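Local coordinates for hypothetical sugar ABC-transporter sugar binding protein (Arthrobacter globiformis, PDB 7BVT), which binds cyclic alpha-maltosyl-1,6-maltose and, as a solute-binding protein, probably delivers the sugar to an ABC transporter for uptake, at residues His34-Asp37 / Gly38-Asp42; Ser263-Val266 / Gly267-Ala270; Gln324-Glu327 / Trp328-Thr332; Arg357-Pro360 / Tyr361-Met365. All blocks are in the same frame, centred on the assembly; numbering follows the deposited sequence.

Interaction 1: residues His34-Asp37 / Gly38-Asp42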
loop_
_atom_site.group_PDB
_atom_site.type_symbol
_atom_site.label_atom_id
_atom_site.label_comp_id
_atom_site.label_asym_id
_atom_site.label_seq_id
_atom_site.Cartn_x
_atom_site.Cartn_y
_atom_site.Cartn_z
ATOM N N HIS A 34 -10.267 8.963 12.344
ATOM C CA HIS A 34 -9.167 8.124 11.834
ATOM C C HIS A 34 -9.361 6.747 12.445
ATOM O O HIS A 34 -10.222 6.664 13.332
ATOM C CB HIS A 34 -7.825 8.693 12.177
ATOM C CG HIS A 34 -7.626 8.697 13.647
ATOM N ND1 HIS A 34 -7.122 7.591 14.303
ATOM C CD2 HIS A 34 -7.829 9.679 14.560
ATOM C CE1 HIS A 34 -6.993 7.907 15.595
ATOM N NE2 HIS A 34 -7.440 9.165 15.800
ATOM N N TYR A 35 -8.589 5.769 12.013
ATOM C CA TYR A 35 -8.728 4.380 12.540
ATOM C C TYR A 35 -7.445 3.946 13.243
ATOM O O TYR A 35 -7.331 2.745 13.543
ATOM C CB TYR A 35 -9.212 3.386 11.465
ATOM C CG TYR A 35 -8.406 3.306 10.187
ATOM C CD1 TYR A 35 -7.055 3.030 10.195
ATOM C CD2 TYR A 35 -9.010 3.473 8.959
ATOM C CE1 TYR A 35 -6.299 2.952 9.021
ATOM C CE2 TYR A 35 -8.283 3.367 7.780
ATOM C CZ TYR A 35 -6.930 3.107 7.816
ATOM O OH TYR A 35 -6.249 2.999 6.624
ATOM N N TRP A 36 -6.497 4.833 13.487
ATOM C CA TRP A 36 -5.225 4.442 14.142
ATOM C C TRP A 36 -5.486 3.972 15.588
ATOM O O TRP A 36 -6.320 4.597 16.307
ATOM C CB TRP A 36 -4.208 5.579 14.108
ATOM C CG TRP A 36 -3.701 5.854 12.722
ATOM C CD1 TRP A 36 -3.164 4.973 11.827
ATOM C CD2 TRP A 36 -3.609 7.138 12.099
ATOM N NE1 TRP A 36 -2.740 5.621 10.703
ATOM C CE2 TRP A 36 -3.018 6.948 10.827
ATOM C CE3 TRP A 36 -3.978 8.427 12.481
ATOM C CZ2 TRP A 36 -2.800 8.004 9.945
ATOM C CZ3 TRP A 36 -3.728 9.470 11.620
ATOM C CH2 TRP A 36 -3.178 9.251 10.367
ATOM N N ASP A 37 -4.677 2.994 15.984
ATOM C CA ASP A 37 -4.576 2.471 17.361
ATOM C C ASP A 37 -3.133 2.576 17.833
ATOM O O ASP A 37 -2.215 2.860 17.044
ATOM C CB ASP A 37 -4.998 1.001 17.418
ATOM C CG ASP A 37 -6.440 0.766 17.002
ATOM O OD1 ASP A 37 -7.304 1.618 17.331
ATOM O OD2 ASP A 37 -6.690 -0.262 16.342
ATOM N N GLY A 38 -2.925 2.274 19.105
ATOM C CA GLY A 38 -1.567 1.974 19.579
ATOM C C GLY A 38 -0.653 3.157 19.424
ATOM O O GLY A 38 -1.105 4.267 19.684
ATOM N N THR A 39 0.598 2.873 19.079
ATOM C CA THR A 39 1.707 3.820 18.807
ATOM C C THR A 39 1.226 4.891 17.826
ATOM O O THR A 39 1.508 6.086 18.043
ATOM C CB THR A 39 2.883 2.999 18.261
ATOM O OG1 THR A 39 3.307 2.250 19.402
ATOM C CG2 THR A 39 3.988 3.838 17.649
ATOM N N ASN A 40 0.575 4.455 16.751
ATOM C CA ASN A 40 0.150 5.359 15.650
ATOM C C ASN A 40 -0.856 6.383 16.209
ATOM O O ASN A 40 -0.702 7.594 15.916
ATOM C CB ASN A 40 -0.441 4.577 14.485
ATOM C CG ASN A 40 0.616 3.861 13.659
ATOM O OD1 ASN A 40 1.811 4.029 13.849
ATOM N ND2 ASN A 40 0.158 3.045 12.719
ATOM N N ALA A 41 -1.833 5.958 16.997
ATOM C CA ALA A 41 -2.849 6.852 17.561
ATOM C C ALA A 41 -2.181 7.757 18.605
ATOM O O ALA A 41 -2.472 8.977 18.627
ATOM C CB ALA A 41 -4.005 6.069 18.107
ATOM N N ASP A 42 -1.277 7.225 19.428
ATOM C CA ASP A 42 -0.530 8.088 20.388
ATOM C C ASP A 42 0.273 9.148 19.632
ATOM O O ASP A 42 0.305 10.332 20.057
ATOM C CB ASP A 42 0.459 7.292 21.252
ATOM C CG ASP A 42 -0.201 6.321 22.203
ATOM O OD1 ASP A 42 -1.418 6.452 22.443
ATOM O OD2 ASP A 42 0.524 5.408 22.645
HETATM O O HOH W 1 -2.816 1.770 13.677
#
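In W36 and N40 alike, CG stands beside the backbone N and anti to the carbonyl carbon, with chi1 -69° in W36 and -75° in N40, and this brings the indole and N40 CB together. The two side chains cross at about a right angle, the indole and amide planes 81° apart, and N40 CB rests 3.8 Å from W36 CD1. A41 fills the other half of the contact. Its methyl CB presses 3.3 Å from W36 O and lies 4.0 Å from W36 CB, while the H34 ring approaches more loosely, with CE1 4.3 Å from the same A41 CB.

How a strand end is turned into a helix is well illustrated here. H34 ND1, in the plane of its ring, accepts W36 N at 2.9 Å, which helps hold the imidazole against the turning chain. D37 O then receives A41 N at 3.1 Å, an i to i+4 bond at the entry to helix 38-53, and between them G38 has a positive phi, a backbone shape that favours glycine. A water in the plane of the indole, beyond its edge, accepts from D37 N at 3.2 Å and, weakly, from N40 ND2.

The segment follows strand 28-34, whose parallel neighbours are strands 58-64 and 86-90, and leads into helix 38-53, a strand-to-helix connection of the alpha/beta lobe of a solute-binding protein. W36 NE1 is bonded to E297 OE1 on strand 292-301. The W36 indole also meets W328 of helix 322-332 edge to face, while the H34 side chain touches I88 on strand 86-90.

Interaction 2: residues Ser263-Val266 / Gly267-Ala270. With GLC (alpha-D-glucopyranose), chain B; GLC (alpha-D-glucopyranose), chain C.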
loop_
_atom_site.group_PDB
_atom_site.type_symbol
_atom_site.label_atom_id
_atom_site.label_comp_id
_atom_site.label_asym_id
_atom_site.label_seq_id
_atom_site.Cartn_x
_atom_site.Cartn_y
_atom_site.Cartn_z
ATOM N N SER A 263 5.945 -2.751 4.455
ATOM C CA SER A 263 7.002 -2.035 5.194
ATOM C C SER A 263 6.647 -2.024 6.689
ATOM O O SER A 263 7.586 -1.946 7.506
ATOM C CB SER A 263 7.208 -0.623 4.651
ATOM O OG SER A 263 5.962 0.039 4.609
ATOM N N TRP A 264 5.364 -2.084 7.051
ATOM C CA TRP A 264 4.962 -2.110 8.482
ATOM C C TRP A 264 5.597 -3.305 9.197
ATOM O O TRP A 264 5.758 -3.214 10.423
ATOM C CB TRP A 264 3.441 -2.101 8.623
ATOM C CG TRP A 264 2.767 -3.262 7.976
ATOM C CD1 TRP A 264 2.546 -4.483 8.538
ATOM C CD2 TRP A 264 2.226 -3.341 6.648
ATOM N NE1 TRP A 264 1.922 -5.318 7.657
ATOM C CE2 TRP A 264 1.712 -4.650 6.484
ATOM C CE3 TRP A 264 2.140 -2.448 5.579
ATOM C CZ2 TRP A 264 1.125 -5.089 5.293
ATOM C CZ3 TRP A 264 1.514 -2.878 4.430
ATOM C CH2 TRP A 264 0.999 -4.156 4.293
ATOM N N MET A 265 5.885 -4.410 8.498
ATOM C CA MET A 265 6.472 -5.604 9.162
ATOM C C MET A 265 7.870 -5.298 9.670
ATOM O O MET A 265 8.321 -6.029 10.591
ATOM C CB MET A 265 6.543 -6.788 8.196
ATOM C CG MET A 265 5.194 -7.295 7.819
ATOM S SD MET A 265 4.157 -7.771 9.215
ATOM C CE MET A 265 5.125 -9.126 9.884
ATOM N N VAL A 266 8.601 -4.358 9.086
ATOM C CA VAL A 266 9.986 -4.056 9.566
ATOM C C VAL A 266 9.856 -3.606 11.012
ATOM O O VAL A 266 10.682 -4.030 11.852
ATOM C CB VAL A 266 10.698 -3.015 8.704
ATOM C CG1 VAL A 266 12.047 -2.610 9.326
ATOM C CG2 VAL A 266 10.870 -3.520 7.290
ATOM N N GLY A 267 8.867 -2.762 11.280
ATOM C CA GLY A 267 8.645 -2.170 12.608
ATOM C C GLY A 267 8.184 -3.225 13.592
ATOM O O GLY A 267 8.745 -3.290 14.697
ATOM N N ILE A 268 7.161 -3.990 13.232
ATOM C CA ILE A 268 6.611 -5.084 14.073
ATOM C C ILE A 268 7.741 -6.049 14.443
ATOM O O ILE A 268 7.916 -6.323 15.643
ATOM C CB ILE A 268 5.442 -5.766 13.354
ATOM C CG1 ILE A 268 4.275 -4.791 13.187
ATOM C CG2 ILE A 268 5.032 -7.033 14.091
ATOM C CD1 ILE A 268 3.350 -5.154 12.085
ATOM N N TRP A 269 8.566 -6.460 13.488
ATOM C CA TRP A 269 9.648 -7.453 13.731
ATOM C C TRP A 269 10.952 -6.852 14.270
ATOM O O TRP A 269 11.687 -7.605 14.943
ATOM C CB TRP A 269 9.907 -8.240 12.453
ATOM C CG TRP A 269 8.857 -9.277 12.219
ATOM C CD1 TRP A 269 7.737 -9.523 12.951
ATOM C CD2 TRP A 269 8.816 -10.182 11.109
ATOM N NE1 TRP A 269 7.012 -10.540 12.394
ATOM C CE2 TRP A 269 7.650 -10.959 11.253
ATOM C CE3 TRP A 269 9.672 -10.401 10.032
ATOM C CZ2 TRP A 269 7.313 -11.958 10.354
ATOM C CZ3 TRP A 269 9.333 -11.386 9.130
ATOM C CH2 TRP A 269 8.176 -12.144 9.297
ATOM N N ALA A 270 11.334 -5.626 13.920
ATOM C CA ALA A 270 12.670 -5.111 14.319
ATOM C C ALA A 270 12.716 -5.086 15.854
ATOM O O ALA A 270 13.811 -5.227 16.403
ATOM C CB ALA A 270 13.001 -3.776 13.678
HETATM C C1 GLC B . -2.017 -3.775 8.946
HETATM C C2 GLC B . -1.120 -2.630 8.447
HETATM C C3 GLC B . -1.761 -1.938 7.246
HETATM C C4 GLC B . -2.168 -2.934 6.169
HETATM C C5 GLC B . -3.067 -4.007 6.769
HETATM C C6 GLC B . -3.473 -5.080 5.807
HETATM O O1 GLC B . -3.252 -3.374 9.601
HETATM O O2 GLC B . -0.711 -1.642 9.455
HETATM O O3 GLC B . -0.848 -0.998 6.724
HETATM O O4 GLC B . -2.894 -2.326 5.050
HETATM O O5 GLC B . -2.341 -4.635 7.847
HETATM O O6 GLC B . -4.134 -6.209 6.485
HETATM C C1 GLC C . -2.071 -2.396 3.869
HETATM C C2 GLC C . -2.225 -1.133 3.079
HETATM C C3 GLC C . -3.544 -1.127 2.348
HETATM C C4 GLC C . -3.631 -2.410 1.507
HETATM C C5 GLC C . -3.554 -3.624 2.424
HETATM C C6 GLC C . -3.602 -4.926 1.606
HETATM O O2 GLC C . -1.992 -0.045 3.954
HETATM O O3 GLC C . -3.635 0.069 1.555
HETATM O O4 GLC C . -4.856 -2.497 0.806
HETATM O O5 GLC C . -2.310 -3.595 3.079
HETATM O O6 GLC C . -4.018 -5.974 2.478
HETATM O O HOH W 2 7.933 -0.111 9.580
#
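W264 touches I268 with the edge of its indole while offering a face to bound sugar, and its torsion makes this possible: CG sits in the crowded position between the backbone N and the carbonyl carbon, chi1 60°. I268 CD1 lies in the ring plane, 3.7 Å from W264 CD1, and the two side chains run side by side in the same direction. Over the face, C2 of the chain B glucose stands 3.8 Å above the W264 plane, offset toward the rim. The far end of the ring reaches the next glucose, with W264 CH2 3.6 Å from C1 of the chain C sugar.

One residue on, M265 bends at chi2 and chi3, bringing its methyl over W269. M265 CE lies 3.7 Å from the centroid of the W269 five-membered ring, 28° off the normal, a CH-pi contact; SD is higher above the same face, making a more distant Met-aromatic contact. I268 N to W264 O, at 3.2 Å, is one of the helical bonds joining the two halves.

Protein-sugar recognition is here divided by chemistry: the indole lies against C2 and the O3 hydroxyl of the chain B glucose, whereas D90, N140 and R371 hydrogen-bond the sugar, consistent with a pocket that combines aromatic-face contact with hydrogen bonds, as is common in sugar-binding proteins.

Interaction 3: residues Gln324-Glu327 / Trp328-Thr332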
loop_
_atom_site.group_PDB
_atom_site.type_symbol
_atom_site.label_atom_id
_atom_site.label_comp_id
_atom_site.label_asym_id
_atom_site.label_seq_id
_atom_site.Cartn_x
_atom_site.Cartn_y
_atom_site.Cartn_z
ATOM N N GLN A 324 7.196 17.845 10.325
ATOM C CA GLN A 324 6.105 16.969 10.843
ATOM C C GLN A 324 6.200 15.599 10.175
ATOM O O GLN A 324 6.147 14.589 10.859
ATOM C CB GLN A 324 4.736 17.624 10.646
ATOM C CG GLN A 324 4.393 18.607 11.755
ATOM C CD GLN A 324 5.269 19.835 11.760
ATOM O OE1 GLN A 324 6.251 19.912 12.522
ATOM N NE2 GLN A 324 4.988 20.782 10.873
ATOM N N VAL A 325 6.340 15.576 8.849
ATOM C CA VAL A 325 6.373 14.312 8.088
ATOM C C VAL A 325 7.588 13.484 8.567
ATOM O O VAL A 325 7.469 12.263 8.746
ATOM C CB VAL A 325 6.464 14.627 6.584
ATOM C CG1 VAL A 325 6.970 13.449 5.740
ATOM C CG2 VAL A 325 5.149 15.180 6.070
ATOM N N THR A 326 8.734 14.125 8.823
ATOM C CA THR A 326 9.940 13.387 9.263
ATOM C C THR A 326 9.663 12.801 10.642
ATOM O O THR A 326 9.849 11.586 10.851
ATOM C CB THR A 326 11.150 14.318 9.325
ATOM O OG1 THR A 326 11.342 14.867 8.028
ATOM C CG2 THR A 326 12.409 13.597 9.756
ATOM N N GLU A 327 9.214 13.624 11.579
ATOM C CA GLU A 327 9.023 13.103 12.970
ATOM C C GLU A 327 7.930 12.045 13.007
ATOM O O GLU A 327 8.129 10.983 13.611
ATOM C CB GLU A 327 8.692 14.195 13.992
ATOM C CG GLU A 327 9.555 14.085 15.270
ATOM C CD GLU A 327 8.907 13.775 16.624
ATOM O OE1 GLU A 327 7.654 13.851 16.758
ATOM O OE2 GLU A 327 9.672 13.468 17.576
ATOM N N TRP A 328 6.808 12.270 12.311
ATOM C CA TRP A 328 5.703 11.287 12.228
ATOM C C TRP A 328 6.177 9.932 11.654
ATOM O O TRP A 328 5.790 8.867 12.206
ATOM C CB TRP A 328 4.618 11.901 11.329
ATOM C CG TRP A 328 3.515 11.011 10.869
ATOM C CD1 TRP A 328 3.318 10.674 9.566
ATOM C CD2 TRP A 328 2.425 10.447 11.602
ATOM N NE1 TRP A 328 2.200 9.918 9.441
ATOM C CE2 TRP A 328 1.603 9.788 10.668
ATOM C CE3 TRP A 328 2.015 10.455 12.947
ATOM C CZ2 TRP A 328 0.427 9.142 11.020
ATOM C CZ3 TRP A 328 0.869 9.787 13.302
ATOM C CH2 TRP A 328 0.075 9.136 12.348
ATOM N N SER A 329 6.904 9.947 10.549
ATOM C CA SER A 329 7.406 8.726 9.885
ATOM C C SER A 329 8.364 8.015 10.855
ATOM O O SER A 329 8.194 6.812 11.108
ATOM C CB SER A 329 8.085 9.078 8.581
ATOM O OG SER A 329 7.160 9.748 7.710
ATOM N N LYS A 330 9.286 8.773 11.436
ATOM C CA LYS A 330 10.289 8.159 12.346
ATOM C C LYS A 330 9.580 7.392 13.464
ATOM O O LYS A 330 9.976 6.263 13.767
ATOM C CB LYS A 330 11.178 9.196 13.014
ATOM C CG LYS A 330 12.289 9.789 12.165
ATOM C CD LYS A 330 12.969 10.846 13.018
ATOM C CE LYS A 330 14.200 11.478 12.444
ATOM N NZ LYS A 330 14.669 12.536 13.370
ATOM N N GLU A 331 8.591 8.004 14.076
ATOM C CA GLU A 331 7.958 7.468 15.291
ATOM C C GLU A 331 6.928 6.404 14.955
ATOM O O GLU A 331 6.669 5.567 15.842
ATOM C CB GLU A 331 7.507 8.622 16.170
ATOM C CG GLU A 331 6.180 9.245 15.886
ATOM C CD GLU A 331 6.063 10.582 16.642
ATOM O OE1 GLU A 331 7.015 10.926 17.392
ATOM O OE2 GLU A 331 5.057 11.323 16.454
ATOM N N THR A 332 6.360 6.361 13.741
ATOM C CA THR A 332 5.331 5.338 13.436
ATOM C C THR A 332 5.926 4.158 12.618
ATOM O O THR A 332 5.259 3.154 12.509
ATOM C CB THR A 332 4.173 5.955 12.639
ATOM O OG1 THR A 332 4.790 6.421 11.433
ATOM C CG2 THR A 332 3.450 7.054 13.397
HETATM O O HOH W 3 10.078 10.956 15.780
#
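E327 and E331 cross with their carboxylate planes 74° apart, and the two OE1 atoms come within 3.1 Å of each other. E331 takes part in this through CG standing between its own backbone N and carbonyl carbon, chi1 84°, with the chain extended beyond. So close a pair of acids would be unfavourable if both were charged, and may raise the affinity of one for a proton. A water donates to E327 O at 2.9 Å and weakly to E331 OE1.

T326 and K330, by contrast, lie alongside and point the same way, T326 CG2 3.9 Å from K330 CE; the extended lysine goes on to a cation-pi contact with W350. S329 turns inward upon the helix. Its OG donates to V325 O at 2.7 Å and its N to that same oxygen at 3.0 Å, the two donors arriving from opposite faces of the carbonyl plane. T332 repeats the device at the helix end with OG1 2.8 Å from W328 O, which leaves T332 CG2 over one face of the W328 indole.

On helix 322-332, W328 packs against A43 and M47 of helix 38-53, with F319 meeting the indole edge to face, while V325 and T326 pack on V341 of helix 339-342.

Interaction 4: residues Arg357-Pro360 / Tyr361-Met365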
loop_
_atom_site.group_PDB
_atom_site.type_symbol
_atom_site.label_atom_id
_atom_site.label_comp_id
_atom_site.label_asym_id
_atom_site.label_seq_id
_atom_site.Cartn_x
_atom_site.Cartn_y
_atom_site.Cartn_z
ATOM N N ARG A 357 16.830 -1.832 7.894
ATOM C CA ARG A 357 16.069 -2.766 6.996
ATOM C C ARG A 357 14.861 -2.026 6.386
ATOM O O ARG A 357 14.257 -2.550 5.471
ATOM C CB ARG A 357 15.710 -4.049 7.717
ATOM C CG ARG A 357 16.975 -4.884 7.920
ATOM C CD ARG A 357 16.720 -6.056 8.800
ATOM N NE ARG A 357 16.378 -5.660 10.156
ATOM C CZ ARG A 357 16.282 -6.515 11.160
ATOM N NH1 ARG A 357 16.445 -7.807 10.945
ATOM N NH2 ARG A 357 15.993 -6.098 12.380
ATOM N N LEU A 358 14.537 -0.829 6.852
ATOM C CA LEU A 358 13.467 -0.047 6.191
ATOM C C LEU A 358 14.023 0.599 4.918
ATOM O O LEU A 358 13.219 0.987 4.059
ATOM C CB LEU A 358 12.928 0.999 7.172
ATOM C CG LEU A 358 11.563 1.576 6.817
ATOM C CD1 LEU A 358 10.460 0.576 6.986
ATOM C CD2 LEU A 358 11.276 2.803 7.671
ATOM N N LEU A 359 15.338 0.684 4.722
ATOM C CA LEU A 359 15.872 1.533 3.643
ATOM C C LEU A 359 15.346 1.052 2.282
ATOM O O LEU A 359 14.984 1.851 1.430
ATOM C CB LEU A 359 17.413 1.592 3.660
ATOM C CG LEU A 359 18.023 2.491 2.595
ATOM C CD1 LEU A 359 17.572 3.926 2.771
ATOM C CD2 LEU A 359 19.568 2.435 2.568
ATOM N N PRO A 360 15.304 -0.261 1.964
ATOM C CA PRO A 360 14.847 -0.657 0.630
ATOM C C PRO A 360 13.417 -0.156 0.393
ATOM O O PRO A 360 13.100 0.192 -0.729
ATOM C CB PRO A 360 14.880 -2.182 0.688
ATOM C CG PRO A 360 16.039 -2.424 1.631
ATOM C CD PRO A 360 15.800 -1.414 2.750
ATOM N N TYR A 361 12.595 -0.166 1.426
ATOM C CA TYR A 361 11.177 0.278 1.313
ATOM C C TYR A 361 11.136 1.772 1.004
ATOM O O TYR A 361 10.335 2.255 0.183
ATOM C CB TYR A 361 10.443 -0.073 2.592
ATOM C CG TYR A 361 10.193 -1.540 2.808
ATOM C CD1 TYR A 361 9.038 -2.137 2.340
ATOM C CD2 TYR A 361 11.076 -2.320 3.549
ATOM C CE1 TYR A 361 8.747 -3.460 2.556
ATOM C CE2 TYR A 361 10.791 -3.654 3.781
ATOM C CZ TYR A 361 9.616 -4.218 3.303
ATOM O OH TYR A 361 9.303 -5.522 3.501
ATOM N N VAL A 362 12.027 2.530 1.657
ATOM C CA VAL A 362 12.092 3.992 1.420
ATOM C C VAL A 362 12.485 4.242 -0.031
ATOM O O VAL A 362 11.872 5.081 -0.688
ATOM C CB VAL A 362 13.045 4.654 2.429
ATOM C CG1 VAL A 362 13.210 6.123 2.066
ATOM C CG2 VAL A 362 12.559 4.456 3.865
ATOM N N GLU A 363 13.501 3.530 -0.518
ATOM C CA GLU A 363 14.059 3.742 -1.868
ATOM C C GLU A 363 12.990 3.351 -2.896
ATOM O O GLU A 363 12.897 4.000 -3.923
ATOM C CB GLU A 363 15.361 2.940 -1.973
ATOM C CG GLU A 363 16.452 3.571 -1.115
ATOM C CD GLU A 363 17.808 2.894 -1.238
ATOM O OE1 GLU A 363 18.802 3.572 -1.061
ATOM O OE2 GLU A 363 17.839 1.687 -1.493
ATOM N N GLN A 364 12.099 2.427 -2.540
ATOM C CA GLN A 364 11.075 1.966 -3.510
ATOM C C GLN A 364 10.015 3.048 -3.699
ATOM O O GLN A 364 9.192 2.873 -4.603
ATOM C CB GLN A 364 10.363 0.698 -3.039
ATOM C CG GLN A 364 11.242 -0.536 -3.228
ATOM C CD GLN A 364 10.489 -1.830 -2.976
ATOM O OE1 GLN A 364 10.677 -2.801 -3.732
ATOM N NE2 GLN A 364 9.641 -1.888 -1.935
ATOM N N MET A 365 9.944 4.097 -2.847
ATOM C CA MET A 365 8.859 5.102 -3.011
ATOM C C MET A 365 8.951 5.698 -4.421
ATOM O O MET A 365 7.909 5.961 -4.991
ATOM C CB MET A 365 8.928 6.182 -1.934
ATOM C CG MET A 365 8.499 5.672 -0.574
ATOM S SD MET A 365 6.810 5.143 -0.475
ATOM C CE MET A 365 5.961 6.703 -0.759
#
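Backbone bonds tie L358, L359 and P360 to the residues that follow. L358 O receives V362 N at 3.1 Å and, at a poorer angle, a weak bond from Y361 N. L359 O takes E363 N at 3.0 Å, whereas the bond from Q364 N to P360 O is again weak. P360 itself has no N-H to give, and sits near the start of helix 359-363, where a missing N-H costs little.

The apolar pair is L358 and V362: L358 CG faces V362 CG2 at 4.2 Å, on a side covered by Y347 of helix 345-354. L359 and E363 meet differently, crossing at a slant. With CG anti to the backbone N (chi1 -178°), the leucine lays its CG 3.9 Å from E363 CD, a hydrocarbon branch against the carboxylate end of the extended glutamate.

In this solute-binding protein fold, helix 359-363 is a short link between helix 345-354 and the small strand 368-369, laid beside helix 264-271.

Carbonyl-to-ring contacts make a further group. Y361 keeps CG beside its backbone N, chi1 -71°, which turns the ring edge to the carbonyls of R357 and L358, whose oxygens lie in its plane; R357 O is 3.7 Å from Y361 CD2. The polar ends are satisfied by other parts of the fold: Y361 OH bonds E261 O, and Q364 NE2 bonds the main-chain oxygen of L142, a residue of the glycan pocket. Q364 CG meanwhile brushes P360 O at 3.2 Å.

How the interactions relate
The four local contacts form two touching pairs. Interactions 1 and 3 meet where N40 OD1 comes 3.3 Å from T332 CB and T39 CG2 lies 3.7 Å from E331 O, so helices 38-53 and 322-332 pack directly. Interactions 2 and 4 meet through Y361, whose CD1 is 3.3 Å from S263 CB and whose CE2 is 3.5 Å from V266 CG2. Between the pairs there is no touch: the nearest atoms of interactions 2 and 3 are about 6 Å apart. Distance to the sugar grades the set, since interaction 2 contacts it, while from the side chains to a glucose N40 of interaction 1 is about 6 Å away, Y361 about 9 Å and W328 about 11 Å.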